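Local atomic coordinates of Lmo2470 protein (Listeria monocytogenes EGD-e, PDB entry 5HL3), a protein that is an internalin, a leucine-rich-repeat protein of a bacterial pathogen that interacts with host afadin and facilitates crossing of the basement membrane. Residues Ser264-Leu269 and Val351-Trp356; Leu284-Gln289 and Val340-Asn345; Leu242-Asn247 and Asp258-Gln263; Ile311-Thr316 and Val326-Leu331; Leu194-Leu199 and Lys215-Asn220. All coordinates share one frame; numbering follows the deposited sequence. Where two conformers were deposited one is given.

Contact 1 (Ser264-Leu269 and Val351-Trp356). With CA (calcium ion), chain H.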
# COMPACT_ATOMS: atom_id res chain seq x y z
N SER A 264 1.82 -17.01 7.55
CA SER A 264 2.97 -17.47 6.78
C SER A 264 4.17 -16.56 7.01
O SER A 264 4.02 -15.34 7.20
CB SER A 264 2.66 -17.51 5.29
OG SER A 264 1.72 -18.53 5.01
N GLN A 265 5.34 -17.17 7.02
CA GLN A 265 6.60 -16.44 7.24
C GLN A 265 7.73 -17.33 6.79
O GLN A 265 7.60 -18.55 6.83
CB GLN A 265 6.73 -16.09 8.74
CG GLN A 265 7.65 -14.92 9.10
CD GLN A 265 7.11 -13.51 8.86
OE1 GLN A 265 7.83 -12.54 9.07
NE2 GLN A 265 5.85 -13.39 8.47
N ASN A 266 8.82 -16.74 6.37
CA ASN A 266 10.00 -17.47 5.98
C ASN A 266 11.21 -16.85 6.68
O ASN A 266 11.10 -15.81 7.35
CB ASN A 266 10.13 -17.48 4.47
CG ASN A 266 9.00 -18.21 3.79
OD1 ASN A 266 7.92 -17.67 3.60
ND2 ASN A 266 9.22 -19.47 3.49
N GLY A 267 12.32 -17.56 6.73
CA GLY A 267 13.49 -16.97 7.31
C GLY A 267 14.71 -17.83 7.17
O GLY A 267 14.62 -18.98 6.76
N GLU A 268 15.83 -17.23 7.52
CA GLU A 268 17.14 -17.88 7.48
C GLU A 268 17.71 -17.85 8.88
O GLU A 268 17.69 -16.80 9.56
CB GLU A 268 18.09 -17.14 6.53
CG GLU A 268 17.61 -16.98 5.10
CD GLU A 268 17.53 -18.27 4.26
OE1 GLU A 268 18.47 -19.11 4.26
OE2 GLU A 268 16.54 -18.40 3.52
N LEU A 269 18.20 -19.00 9.33
CA LEU A 269 18.84 -19.12 10.64
C LEU A 269 20.37 -19.21 10.49
O LEU A 269 20.87 -19.38 9.37
CB LEU A 269 18.25 -20.30 11.43
CG LEU A 269 16.73 -20.37 11.44
CD1 LEU A 269 16.25 -21.56 12.24
CD2 LEU A 269 16.16 -19.07 11.97
N VAL A 351 2.31 -21.58 5.42
CA VAL A 351 3.33 -22.28 6.20
C VAL A 351 4.33 -21.27 6.73
O VAL A 351 4.54 -20.22 6.14
CB VAL A 351 4.07 -23.37 5.36
CG1 VAL A 351 4.89 -22.76 4.25
CG2 VAL A 351 4.94 -24.26 6.24
N CYS A 352 4.94 -21.60 7.88
CA CYS A 352 6.08 -20.88 8.43
C CYS A 352 7.30 -21.78 8.26
O CYS A 352 7.30 -22.89 8.78
CB CYS A 352 5.84 -20.50 9.89
SG CYS A 352 4.56 -19.24 10.13
N SER A 353 8.30 -21.33 7.51
CA SER A 353 9.43 -22.21 7.12
C SER A 353 10.75 -21.49 7.24
O SER A 353 10.91 -20.38 6.74
CB SER A 353 9.23 -22.64 5.66
OG SER A 353 10.35 -23.36 5.17
N TYR A 354 11.70 -22.13 7.92
CA TYR A 354 13.00 -21.55 8.25
C TYR A 354 14.11 -22.47 7.79
O TYR A 354 14.13 -23.64 8.17
CB TYR A 354 13.09 -21.25 9.76
CG TYR A 354 12.11 -20.15 10.11
CD1 TYR A 354 10.77 -20.42 10.35
CD2 TYR A 354 12.52 -18.82 10.04
CE1 TYR A 354 9.88 -19.39 10.57
CE2 TYR A 354 11.63 -17.79 10.29
CZ TYR A 354 10.31 -18.08 10.52
OH TYR A 354 9.38 -17.05 10.70
N ASP A 355 15.07 -21.91 7.08
CA ASP A 355 16.16 -22.66 6.47
C ASP A 355 17.50 -22.31 7.10
O ASP A 355 17.70 -21.16 7.50
CB ASP A 355 16.27 -22.27 5.00
CG ASP A 355 15.03 -22.51 4.22
OD1 ASP A 355 14.09 -23.17 4.69
OD2 ASP A 355 15.03 -22.03 3.08
N TRP A 356 18.45 -23.24 7.06
CA TRP A 356 19.83 -22.92 7.46
C TRP A 356 20.75 -23.96 6.89
O TRP A 356 20.33 -25.05 6.52
CB TRP A 356 20.00 -22.76 8.98
CG TRP A 356 19.95 -24.03 9.80
CD1 TRP A 356 21.01 -24.67 10.37
CD2 TRP A 356 18.78 -24.77 10.21
NE1 TRP A 356 20.59 -25.77 11.07
CE2 TRP A 356 19.23 -25.85 10.99
CE3 TRP A 356 17.41 -24.65 9.97
CZ2 TRP A 356 18.37 -26.79 11.52
CZ3 TRP A 356 16.56 -25.59 10.53
CH2 TRP A 356 17.05 -26.65 11.27
CA CA H . 12.08 -23.49 3.53
O HOH W 1 5.38 -19.36 3.56
O HOH W 2 11.69 -21.07 3.94
O HOH W 3 16.85 -20.11 1.76
O HOH W 4 12.80 -22.43 1.49
O HOH W 5 10.22 -23.99 2.27
O HOH W 6 13.13 -25.22 2.18
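Gln265-Glu268 and Val351-Trp356 run as parallel neighbouring strands, their axes 4.7 Å apart and inclined by 11°, with N-H groups bonding alternately across, for instance Ser353 N to Gln265 O at 2.9 Å. At Gly267 the return bond to Ser353 O is weak, and the Tyr354 ring lies against this glycine, CD2 3.4 Å from Gly267 CA, while its OH reaches 3.2 Å from Gln265 CG and bonds to Leu249 O. This pairing places 265-274 at the edge of the mixed sheet of the C-terminal domain, whose sequence family belongs to the E-set clan, consistent with an immunoglobulin-like sandwich. On the side bearing Asn266, Glu268, Ser353 and Asp355 sits a calcium ion. Ser353 OG, anti to its backbone N (chi1 173°), binds it at 2.4 Å, Asp355 OD1 at 2.3 Å, and Asp339 completes the protein ligands. A calcium-bound water accepts from Asn266 ND2. Another water donates to both Asn266 OD1 and Val351 O.

Contact 2 (Leu284-Gln289 and Val340-Asn345)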
# COMPACT_ATOMS: atom_id res chain seq x y z
N LEU A 284 14.19 -20.43 17.71
CA LEU A 284 13.16 -19.93 16.77
C LEU A 284 12.10 -19.19 17.55
O LEU A 284 11.01 -19.72 17.78
CB LEU A 284 12.59 -21.07 15.92
CG LEU A 284 11.73 -20.66 14.71
CD1 LEU A 284 12.44 -19.66 13.83
CD2 LEU A 284 11.32 -21.91 13.94
N PRO A 285 12.42 -17.96 17.97
CA PRO A 285 11.53 -17.27 18.88
C PRO A 285 10.10 -17.13 18.37
O PRO A 285 9.15 -17.27 19.14
CB PRO A 285 12.23 -15.93 19.12
CG PRO A 285 13.69 -16.26 18.96
CD PRO A 285 13.70 -17.22 17.79
N ILE A 286 9.95 -16.87 17.08
CA ILE A 286 8.62 -16.70 16.49
C ILE A 286 7.73 -17.92 16.68
O ILE A 286 6.51 -17.77 16.92
CB ILE A 286 8.71 -16.28 15.00
CG1 ILE A 286 7.31 -15.99 14.43
CG2 ILE A 286 9.46 -17.33 14.15
CD1 ILE A 286 7.32 -15.35 13.05
N TYR A 287 8.29 -19.13 16.61
CA TYR A 287 7.47 -20.32 16.83
C TYR A 287 6.85 -20.27 18.21
O TYR A 287 5.64 -20.51 18.39
CB TYR A 287 8.28 -21.65 16.63
CG TYR A 287 7.51 -22.82 17.21
CD1 TYR A 287 6.40 -23.35 16.53
CD2 TYR A 287 7.78 -23.30 18.49
CE1 TYR A 287 5.64 -24.35 17.08
CE2 TYR A 287 6.99 -24.29 19.06
CZ TYR A 287 5.93 -24.81 18.35
OH TYR A 287 5.16 -25.82 18.93
N PHE A 288 7.69 -20.03 19.22
CA PHE A 288 7.21 -20.02 20.61
C PHE A 288 6.20 -18.91 20.89
O PHE A 288 5.25 -19.12 21.61
CB PHE A 288 8.39 -20.04 21.58
CG PHE A 288 9.20 -21.30 21.45
CD1 PHE A 288 8.74 -22.49 22.00
CD2 PHE A 288 10.34 -21.32 20.67
CE1 PHE A 288 9.45 -23.67 21.84
CE2 PHE A 288 11.02 -22.50 20.46
CZ PHE A 288 10.58 -23.67 21.05
N GLN A 289 6.39 -17.75 20.26
CA GLN A 289 5.43 -16.65 20.38
C GLN A 289 4.09 -17.02 19.76
O GLN A 289 3.02 -16.78 20.37
CB GLN A 289 5.98 -15.40 19.72
CG GLN A 289 7.14 -14.76 20.46
CD GLN A 289 7.74 -13.62 19.66
OE1 GLN A 289 8.21 -13.83 18.52
NE2 GLN A 289 7.74 -12.44 20.23
N VAL A 340 13.11 -26.23 8.94
CA VAL A 340 12.08 -26.53 9.94
C VAL A 340 10.85 -25.72 9.55
O VAL A 340 10.93 -24.50 9.30
CB VAL A 340 12.53 -26.19 11.37
CG1 VAL A 340 11.36 -26.09 12.35
CG2 VAL A 340 13.46 -27.26 11.88
N SER A 341 9.72 -26.40 9.51
CA SER A 341 8.46 -25.79 9.12
C SER A 341 7.38 -26.07 10.16
O SER A 341 7.37 -27.14 10.78
CB SER A 341 8.03 -26.29 7.74
OG SER A 341 8.88 -25.74 6.71
N TYR A 342 6.47 -25.13 10.33
CA TYR A 342 5.35 -25.29 11.24
C TYR A 342 4.18 -24.46 10.72
O TYR A 342 4.28 -23.73 9.72
CB TYR A 342 5.76 -24.92 12.67
CG TYR A 342 6.03 -23.46 12.88
CD1 TYR A 342 7.31 -22.90 12.66
CD2 TYR A 342 4.98 -22.60 13.24
CE1 TYR A 342 7.52 -21.56 12.84
CE2 TYR A 342 5.21 -21.26 13.42
CZ TYR A 342 6.47 -20.73 13.19
OH TYR A 342 6.69 -19.39 13.36
N ASN A 343 3.05 -24.59 11.41
CA ASN A 343 1.80 -23.90 11.00
C ASN A 343 1.42 -24.26 9.57
O ASN A 343 0.91 -23.45 8.81
CB ASN A 343 1.85 -22.36 11.20
CG ASN A 343 0.49 -21.78 11.43
OD1 ASN A 343 -0.31 -22.42 12.07
ND2 ASN A 343 0.20 -20.60 10.88
N HIS A 344 1.66 -25.51 9.20
CA HIS A 344 1.26 -25.96 7.89
C HIS A 344 -0.27 -25.85 7.74
O HIS A 344 -1.02 -26.34 8.59
CB HIS A 344 1.60 -27.44 7.68
CG HIS A 344 3.06 -27.75 7.69
ND1 HIS A 344 3.83 -27.69 6.56
CD2 HIS A 344 3.86 -28.20 8.68
CE1 HIS A 344 5.06 -28.09 6.84
NE2 HIS A 344 5.10 -28.39 8.13
N ASN A 345 -0.69 -25.22 6.66
CA ASN A 345 -2.11 -25.09 6.35
C ASN A 345 -2.27 -25.56 4.92
O ASN A 345 -2.10 -24.80 3.96
CB ASN A 345 -2.60 -23.66 6.53
CG ASN A 345 -4.12 -23.57 6.48
OD1 ASN A 345 -4.77 -24.39 5.83
ND2 ASN A 345 -4.68 -22.60 7.17
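A buried contact with no hydrogen bond across it, centred on a T-shaped tyrosine pair, seats the start of helix 285-292 against strand 334-345 of the mixed sheet in the C-terminal domain. Tyr287 presents its ring edge to one face of Tyr342: the centroids are 5.1 Å apart and the planes stand at 82°. CD1 does the touching, 3.7 Å from Tyr342 CD2 and offset toward the rim. Tyr287 CB adds a CH-pi contact over the same ring, 4.2 Å from its centroid and 22° off the normal. With CG between its own backbone N and carbonyl carbon (chi1 69°), the Tyr342 ring stands toward the helix. Leu284, at the N-cap position, brings CD2 to within 4.0 Å of Tyr342 CE1 and makes a looser contact with Val340. Outside the pair, Val301 touches both tyrosine side chains, and Met290 of the same helix and Cys352 also touch Tyr342. The Tyr342 hydroxyl is buried by the contact and has no hydrogen-bonding partner in the model. The Ile286 side chain crosses that of Tyr342 at about a right angle, with CG2 3.5 Å and CG1 3.6 Å from Tyr342 OH.

Contact 3 (Leu242-Asn247 and Asp258-Gln263)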
# COMPACT_ATOMS: atom_id res chain seq x y z
N LEU A 242 -1.68 -5.30 13.30
CA LEU A 242 -0.37 -5.15 12.65
C LEU A 242 -0.18 -6.39 11.79
O LEU A 242 0.07 -7.49 12.31
CB LEU A 242 0.75 -5.02 13.69
CG LEU A 242 2.19 -5.00 13.18
CD1 LEU A 242 2.40 -3.84 12.25
CD2 LEU A 242 3.16 -4.89 14.34
N ASN A 243 -0.25 -6.22 10.48
CA ASN A 243 -0.14 -7.37 9.58
C ASN A 243 1.31 -7.54 9.16
O ASN A 243 1.85 -6.67 8.50
CB ASN A 243 -1.06 -7.18 8.37
CG ASN A 243 -1.22 -8.47 7.56
OD1 ASN A 243 -0.31 -9.32 7.52
ND2 ASN A 243 -2.34 -8.62 6.92
N LEU A 244 1.92 -8.65 9.59
CA LEU A 244 3.32 -8.96 9.26
C LEU A 244 3.39 -10.20 8.38
O LEU A 244 4.48 -10.77 8.21
CB LEU A 244 4.13 -9.17 10.55
CG LEU A 244 4.14 -7.98 11.50
CD1 LEU A 244 4.93 -8.27 12.78
CD2 LEU A 244 4.65 -6.71 10.85
N ASP A 245 2.30 -10.61 7.78
CA ASP A 245 2.29 -11.85 7.00
C ASP A 245 3.28 -11.76 5.85
O ASP A 245 3.51 -10.71 5.27
CB ASP A 245 0.87 -12.10 6.44
CG ASP A 245 0.52 -13.55 6.27
OD1 ASP A 245 0.94 -14.35 7.10
OD2 ASP A 245 -0.31 -13.84 5.38
N TYR A 246 3.89 -12.89 5.50
CA TYR A 246 4.79 -12.93 4.35
C TYR A 246 5.97 -11.95 4.46
O TYR A 246 6.34 -11.24 3.52
CB TYR A 246 4.03 -12.84 3.01
CG TYR A 246 3.28 -14.09 2.66
CD1 TYR A 246 3.98 -15.24 2.27
CD2 TYR A 246 1.90 -14.16 2.74
CE1 TYR A 246 3.32 -16.42 1.94
CE2 TYR A 246 1.23 -15.35 2.40
CZ TYR A 246 1.95 -16.45 2.02
OH TYR A 246 1.28 -17.63 1.68
N ASN A 247 6.61 -11.99 5.61
CA ASN A 247 7.91 -11.34 5.83
C ASN A 247 8.91 -12.42 6.25
O ASN A 247 8.64 -13.61 6.04
CB ASN A 247 7.78 -10.16 6.81
CG ASN A 247 7.18 -8.94 6.14
OD1 ASN A 247 7.87 -8.18 5.47
ND2 ASN A 247 5.88 -8.74 6.33
N ASP A 258 -0.12 -8.87 20.71
CA ASP A 258 -1.57 -9.09 20.70
C ASP A 258 -2.32 -8.48 19.52
O ASP A 258 -3.50 -8.69 19.38
CB ASP A 258 -2.23 -8.65 22.03
CG ASP A 258 -2.01 -7.17 22.37
OD1 ASP A 258 -1.17 -6.51 21.72
OD2 ASP A 258 -2.63 -6.71 23.40
N THR A 259 -1.62 -7.72 18.66
CA THR A 259 -2.24 -7.10 17.49
C THR A 259 -1.85 -7.78 16.20
O THR A 259 -2.38 -7.46 15.15
CB THR A 259 -1.79 -5.61 17.33
OG1 THR A 259 -0.42 -5.54 16.93
CG2 THR A 259 -2.03 -4.81 18.60
N ILE A 260 -0.94 -8.75 16.26
CA ILE A 260 -0.30 -9.25 15.04
C ILE A 260 -1.08 -10.30 14.26
O ILE A 260 -1.66 -11.23 14.81
CB ILE A 260 1.13 -9.79 15.36
CG1 ILE A 260 2.02 -8.65 15.85
CG2 ILE A 260 1.78 -10.46 14.15
CD1 ILE A 260 3.40 -9.07 16.31
N TYR A 261 -1.10 -10.10 12.93
CA TYR A 261 -1.54 -11.13 12.00
C TYR A 261 -0.30 -11.72 11.33
O TYR A 261 0.44 -10.99 10.66
CB TYR A 261 -2.51 -10.59 10.92
CG TYR A 261 -2.99 -11.70 10.00
CD1 TYR A 261 -2.20 -12.15 8.96
CD2 TYR A 261 -4.25 -12.29 10.15
CE1 TYR A 261 -2.60 -13.21 8.14
CE2 TYR A 261 -4.66 -13.35 9.32
CZ TYR A 261 -3.84 -13.80 8.32
OH TYR A 261 -4.21 -14.84 7.49
N VAL A 262 -0.04 -13.00 11.56
CA VAL A 262 0.96 -13.78 10.80
C VAL A 262 0.45 -15.20 10.71
O VAL A 262 0.17 -15.83 11.76
CB VAL A 262 2.38 -13.87 11.46
CG1 VAL A 262 3.23 -14.92 10.72
CG2 VAL A 262 3.08 -12.54 11.46
N GLN A 263 0.33 -15.70 9.49
CA GLN A 263 0.07 -17.13 9.26
C GLN A 263 1.18 -17.78 8.44
O GLN A 263 1.42 -18.99 8.61
CB GLN A 263 -1.32 -17.33 8.62
CG GLN A 263 -2.48 -17.05 9.58
CD GLN A 263 -2.47 -18.03 10.75
OE1 GLN A 263 -2.41 -19.26 10.56
NE2 GLN A 263 -2.52 -17.51 11.94
O HOH W 7 -2.12 -15.73 5.14
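Asn243 and Tyr261 both carry CG anti to the backbone N (chi1 -167° and -178°), and their side chains run alongside each other in the same direction, with Asn243 OD1 3.7 Å from Tyr261 CD1. The same OD1 accepts from Asp245 N two residues on, an Asx turn that bends the chain as strand 241-243 ends. Asp245 then reaches across: its OD1 takes the N-H of Gln263 at 2.8 Å, on the syn side but out of the carboxylate plane, and also accepts from Ser264 N. Its OD2 approaches Tyr261 CE1 at the ring edge, 3.6 Å away, with carboxylate and ring planes 88° apart, and has a long, weak ion pair with Arg222. The backbones pair in parallel, Leu242 N to Thr259 O and Tyr261 N to Leu242 O, then Leu244 N to Tyr261 O. On the inner side, Leu244 CB packs 3.6 Å from Val262 CG2, and Leu244 CD1 meets Ile260 CD1. Strand 260-261 is the last of the parallel leucine-rich-repeat sheet, and the chain continues from it into strand 265-274. With two backbone N-H groups gripped by OD1, the Asp245 carboxylate ties the end of the repeat sheet to the start of the next domain.

Contact 4 (Ile311-Thr316 and Val326-Leu331)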
# COMPACT_ATOMS: atom_id res chain seq x y z
N ILE A 311 14.26 -35.08 2.27
CA ILE A 311 14.13 -36.20 3.21
C ILE A 311 13.75 -35.67 4.59
O ILE A 311 14.42 -34.78 5.12
CB ILE A 311 15.43 -37.00 3.25
CG1 ILE A 311 15.68 -37.65 1.88
CG2 ILE A 311 15.34 -38.09 4.33
CD1 ILE A 311 17.02 -38.33 1.74
N GLN A 312 12.67 -36.18 5.14
CA GLN A 312 12.20 -35.77 6.46
C GLN A 312 13.12 -36.28 7.58
O GLN A 312 13.66 -37.38 7.50
CB GLN A 312 10.76 -36.28 6.71
CG GLN A 312 9.71 -35.79 5.70
CD GLN A 312 9.65 -34.27 5.59
OE1 GLN A 312 9.35 -33.58 6.55
NE2 GLN A 312 9.94 -33.74 4.37
N LEU A 313 13.29 -35.45 8.61
CA LEU A 313 14.08 -35.82 9.79
C LEU A 313 13.23 -35.72 11.06
O LEU A 313 12.38 -34.84 11.16
CB LEU A 313 15.28 -34.88 9.93
CG LEU A 313 16.32 -34.95 8.80
CD1 LEU A 313 17.36 -33.84 8.99
CD2 LEU A 313 16.95 -36.32 8.76
N PRO A 314 13.48 -36.62 12.05
CA PRO A 314 12.77 -36.49 13.32
C PRO A 314 13.08 -35.14 13.94
O PRO A 314 14.23 -34.71 13.94
CB PRO A 314 13.34 -37.61 14.17
CG PRO A 314 13.81 -38.62 13.19
CD PRO A 314 14.33 -37.82 12.03
N THR A 315 12.07 -34.51 14.49
CA THR A 315 12.16 -33.15 14.97
C THR A 315 11.39 -33.06 16.27
O THR A 315 10.26 -33.53 16.33
CB THR A 315 11.63 -32.22 13.85
OG1 THR A 315 12.47 -32.39 12.68
CG2 THR A 315 11.68 -30.78 14.25
N THR A 316 11.99 -32.48 17.30
CA THR A 316 11.36 -32.35 18.61
C THR A 316 11.43 -30.93 19.12
O THR A 316 12.43 -30.25 18.94
CB THR A 316 12.02 -33.28 19.65
OG1 THR A 316 13.44 -33.08 19.64
CG2 THR A 316 11.73 -34.74 19.33
N VAL A 326 16.56 -31.03 15.49
CA VAL A 326 16.41 -31.89 14.32
C VAL A 326 17.44 -32.99 14.42
O VAL A 326 18.62 -32.74 14.67
CB VAL A 326 16.59 -31.09 13.02
CG1 VAL A 326 16.38 -31.98 11.80
CG2 VAL A 326 15.63 -29.93 13.01
N ASP A 327 16.98 -34.22 14.28
CA ASP A 327 17.87 -35.36 14.42
C ASP A 327 18.66 -35.62 13.13
O ASP A 327 18.24 -36.39 12.27
CB ASP A 327 17.11 -36.61 14.84
CG ASP A 327 18.03 -37.78 15.12
OD1 ASP A 327 19.27 -37.62 15.02
OD2 ASP A 327 17.53 -38.87 15.45
N THR A 328 19.83 -34.99 13.08
CA THR A 328 20.81 -35.13 11.98
C THR A 328 21.89 -36.18 12.28
O THR A 328 22.87 -36.27 11.57
CB THR A 328 21.54 -33.77 11.77
OG1 THR A 328 21.98 -33.27 13.04
CG2 THR A 328 20.64 -32.75 11.12
N SER A 329 21.69 -36.99 13.32
CA SER A 329 22.74 -37.89 13.80
C SER A 329 23.15 -39.02 12.84
O SER A 329 24.26 -39.54 12.95
CB SER A 329 22.34 -38.47 15.16
OG SER A 329 21.26 -39.36 15.05
N ALA A 330 22.27 -39.38 11.90
CA ALA A 330 22.60 -40.47 10.95
C ALA A 330 23.25 -39.97 9.66
O ALA A 330 23.70 -40.78 8.86
CB ALA A 330 21.35 -41.29 10.63
N LEU A 331 23.33 -38.65 9.47
CA LEU A 331 23.90 -38.08 8.23
C LEU A 331 25.41 -38.22 8.19
O LEU A 331 26.08 -38.13 9.22
CB LEU A 331 23.53 -36.60 8.10
CG LEU A 331 22.04 -36.28 8.08
CD1 LEU A 331 21.78 -34.79 7.93
CD2 LEU A 331 21.33 -37.03 6.97
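Leu313 packs against Val326, the two side chains crossing at about a right angle, with Leu313 CD1 3.5 Å and Leu313 CB 3.6 Å from Val326 CG1. CG1, anti to the backbone N of Val326 (chi1 -178°), is the branch that meets Leu313. The other methyl branch of Leu313, CD2, lies 3.7 Å from Asp327 O, while CD1 also comes near Thr328 CG2. Next to this apolar patch a single straight hydrogen bond joins the backbones: Asp327 N donates to Pro314 O at 2.8 Å with an N-H...O angle of 173°. Pro314 CB stands 4.0 Å from Asp327 CB. Thr315 OG1 turns back to donate to Leu313 O. One shell further out, Asp327 OD1 accepts twice from Ser329, from OG at 2.6 Å on its syn lone pair and from N at 3.0 Å on the anti side, forming an Asx turn that leads into a type I turn from Thr328 to Leu331. Thr328 OG1 bonds to Asp278 O. Thr315 and Val326 form an antiparallel, non-hydrogen-bonded pair at the open end of the beta hairpin of strands 310-318 and 323-326, where the chain after Val326 leaves strand 323-326.

Contact 5 (Leu194-Leu199 and Lys215-Asn220)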
# COMPACT_ATOMS: atom_id res chain seq x y z
N LEU A 194 -3.68 10.11 11.84
CA LEU A 194 -3.63 8.96 10.94
C LEU A 194 -4.12 7.71 11.67
O LEU A 194 -3.60 7.37 12.73
CB LEU A 194 -2.21 8.76 10.41
CG LEU A 194 -2.13 7.73 9.28
CD1 LEU A 194 -2.70 8.29 8.00
CD2 LEU A 194 -0.69 7.28 9.08
N THR A 195 -5.12 7.02 11.10
CA THR A 195 -5.67 5.79 11.70
C THR A 195 -5.37 4.54 10.88
O THR A 195 -5.26 3.47 11.46
CB THR A 195 -7.19 5.86 11.96
OG1 THR A 195 -7.93 5.69 10.75
CG2 THR A 195 -7.54 7.16 12.62
N PHE A 196 -5.22 4.68 9.56
CA PHE A 196 -5.00 3.53 8.66
C PHE A 196 -3.80 3.79 7.78
O PHE A 196 -3.77 4.79 7.05
CB PHE A 196 -6.27 3.35 7.80
CG PHE A 196 -7.55 3.21 8.62
CD1 PHE A 196 -7.89 2.02 9.26
CD2 PHE A 196 -8.41 4.28 8.74
CE1 PHE A 196 -9.04 1.92 9.99
CE2 PHE A 196 -9.58 4.18 9.46
CZ PHE A 196 -9.89 3.01 10.10
N LEU A 197 -2.79 2.94 7.86
CA LEU A 197 -1.56 3.06 7.07
C LEU A 197 -1.32 1.72 6.38
O LEU A 197 -0.98 0.72 7.04
CB LEU A 197 -0.39 3.46 7.94
CG LEU A 197 0.98 3.66 7.28
CD1 LEU A 197 0.86 4.60 6.09
CD2 LEU A 197 1.99 4.16 8.27
N ASP A 198 -1.56 1.68 5.07
CA ASP A 198 -1.40 0.43 4.28
C ASP A 198 -0.10 0.50 3.49
O ASP A 198 0.03 1.30 2.57
CB ASP A 198 -2.60 0.20 3.35
CG ASP A 198 -2.66 -1.23 2.82
OD1 ASP A 198 -1.64 -1.94 2.93
OD2 ASP A 198 -3.72 -1.64 2.26
N LEU A 199 0.83 -0.36 3.86
CA LEU A 199 2.17 -0.44 3.23
C LEU A 199 2.44 -1.83 2.69
O LEU A 199 3.59 -2.18 2.43
CB LEU A 199 3.23 -0.02 4.23
CG LEU A 199 3.11 1.41 4.74
CD1 LEU A 199 4.07 1.67 5.87
CD2 LEU A 199 3.33 2.38 3.63
N LYS A 215 -3.08 7.67 17.12
CA LYS A 215 -4.41 7.20 16.73
C LYS A 215 -4.36 6.06 15.73
O LYS A 215 -5.40 5.59 15.31
CB LYS A 215 -5.22 8.37 16.16
CG LYS A 215 -5.60 9.38 17.25
CD LYS A 215 -6.35 10.55 16.69
CE LYS A 215 -7.09 11.36 17.73
NZ LYS A 215 -7.85 12.40 16.96
N LEU A 216 -3.17 5.62 15.34
CA LEU A 216 -3.07 4.54 14.34
C LEU A 216 -3.65 3.24 14.89
O LEU A 216 -3.22 2.75 15.93
CB LEU A 216 -1.60 4.34 13.99
CG LEU A 216 -1.34 3.40 12.79
CD1 LEU A 216 -1.79 4.03 11.51
CD2 LEU A 216 0.13 3.04 12.73
N THR A 217 -4.63 2.68 14.17
CA THR A 217 -5.25 1.41 14.57
C THR A 217 -4.84 0.25 13.68
O THR A 217 -4.78 -0.88 14.14
CB THR A 217 -6.81 1.49 14.59
OG1 THR A 217 -7.32 1.75 13.29
CG2 THR A 217 -7.27 2.55 15.60
N ASP A 218 -4.59 0.52 12.40
CA ASP A 218 -4.32 -0.54 11.42
C ASP A 218 -3.06 -0.23 10.64
O ASP A 218 -3.01 0.79 9.94
CB ASP A 218 -5.50 -0.69 10.47
CG ASP A 218 -6.75 -1.16 11.15
OD1 ASP A 218 -7.33 -0.43 11.97
OD2 ASP A 218 -7.19 -2.28 10.87
N LEU A 219 -2.07 -1.10 10.75
CA LEU A 219 -0.78 -0.94 10.07
C LEU A 219 -0.55 -2.23 9.30
O LEU A 219 -0.33 -3.28 9.90
CB LEU A 219 0.34 -0.66 11.08
CG LEU A 219 1.76 -0.52 10.55
CD1 LEU A 219 1.83 0.50 9.43
CD2 LEU A 219 2.70 -0.15 11.65
N ASN A 220 -0.54 -2.15 7.97
CA ASN A 220 -0.39 -3.35 7.14
C ASN A 220 0.99 -3.36 6.51
O ASN A 220 1.29 -2.53 5.68
CB ASN A 220 -1.49 -3.38 6.06
CG ASN A 220 -1.51 -4.69 5.32
OD1 ASN A 220 -0.57 -5.47 5.39
ND2 ASN A 220 -2.56 -4.93 4.57
O HOH W 8 -2.06 8.64 14.63
O HOH W 9 -4.84 -2.97 4.72
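Leu197, with CG anti to its backbone N (chi1 -179°), points into the interior of the repeat domain: CB meets Leu216 CD1 at 3.9 Å and Leu219 CD1 at 4.0 Å, CG lies 3.9 Å from Leu219 CD1, and CD2 ends 3.8 Å from that same methyl. The two leucines sit on parallel strands 196-198 and 218-220, whose axes are 5.0 Å apart. This is the stacking of successive coils in a leucine-rich-repeat solenoid. Leu197 N bonds to Asp218 O at 174°. Before the strands, Thr195 O accepts from both Thr217 N and Asp218 N. On the other side of the sheet Asp198 and Asn220 have their planes 11° apart, bridged by a water that donates weakly to Asp198 OD2 and accepts from Asn220 ND2; Asp198 OD1 bonds to Asn200 ND2 and Asn220 OD1 to Arg222 N. Phe196 CE1 touches Asp218 OD1 at 3.5 Å. Leucines thus fill the inner side, while the other face carries Asp198, Asn220 and Asp218 beside Phe196, with polar ends held by neighbouring residues and water.

Contacts 5 and 3 lie in the solenoid and contacts 1, 2 and 4 in the C-terminal domain. Contacts 5 and 3 share one parallel sheet, centres about 14 Å apart, and meet where Asn243 N lies 3.0 Å from Leu219 O. Contact 3 passes into contact 1, centres also about 14 Å apart, with Gln265 NE2 3.0 Å from Leu244 O. Contacts 1 and 2, centres about 8 Å apart, share neighbouring strands; Asn343 ND2 of contact 2 also reaches Gln263 OE1 of contact 3. Contact 4 meets contact 2 where Val326 CG2 lies 3.6 Å from Val340 CG2. Calcium is bound at contact 1, about 12 Å from the Val326 side chain; another calcium ion lies about 8 Å from that of Tyr287.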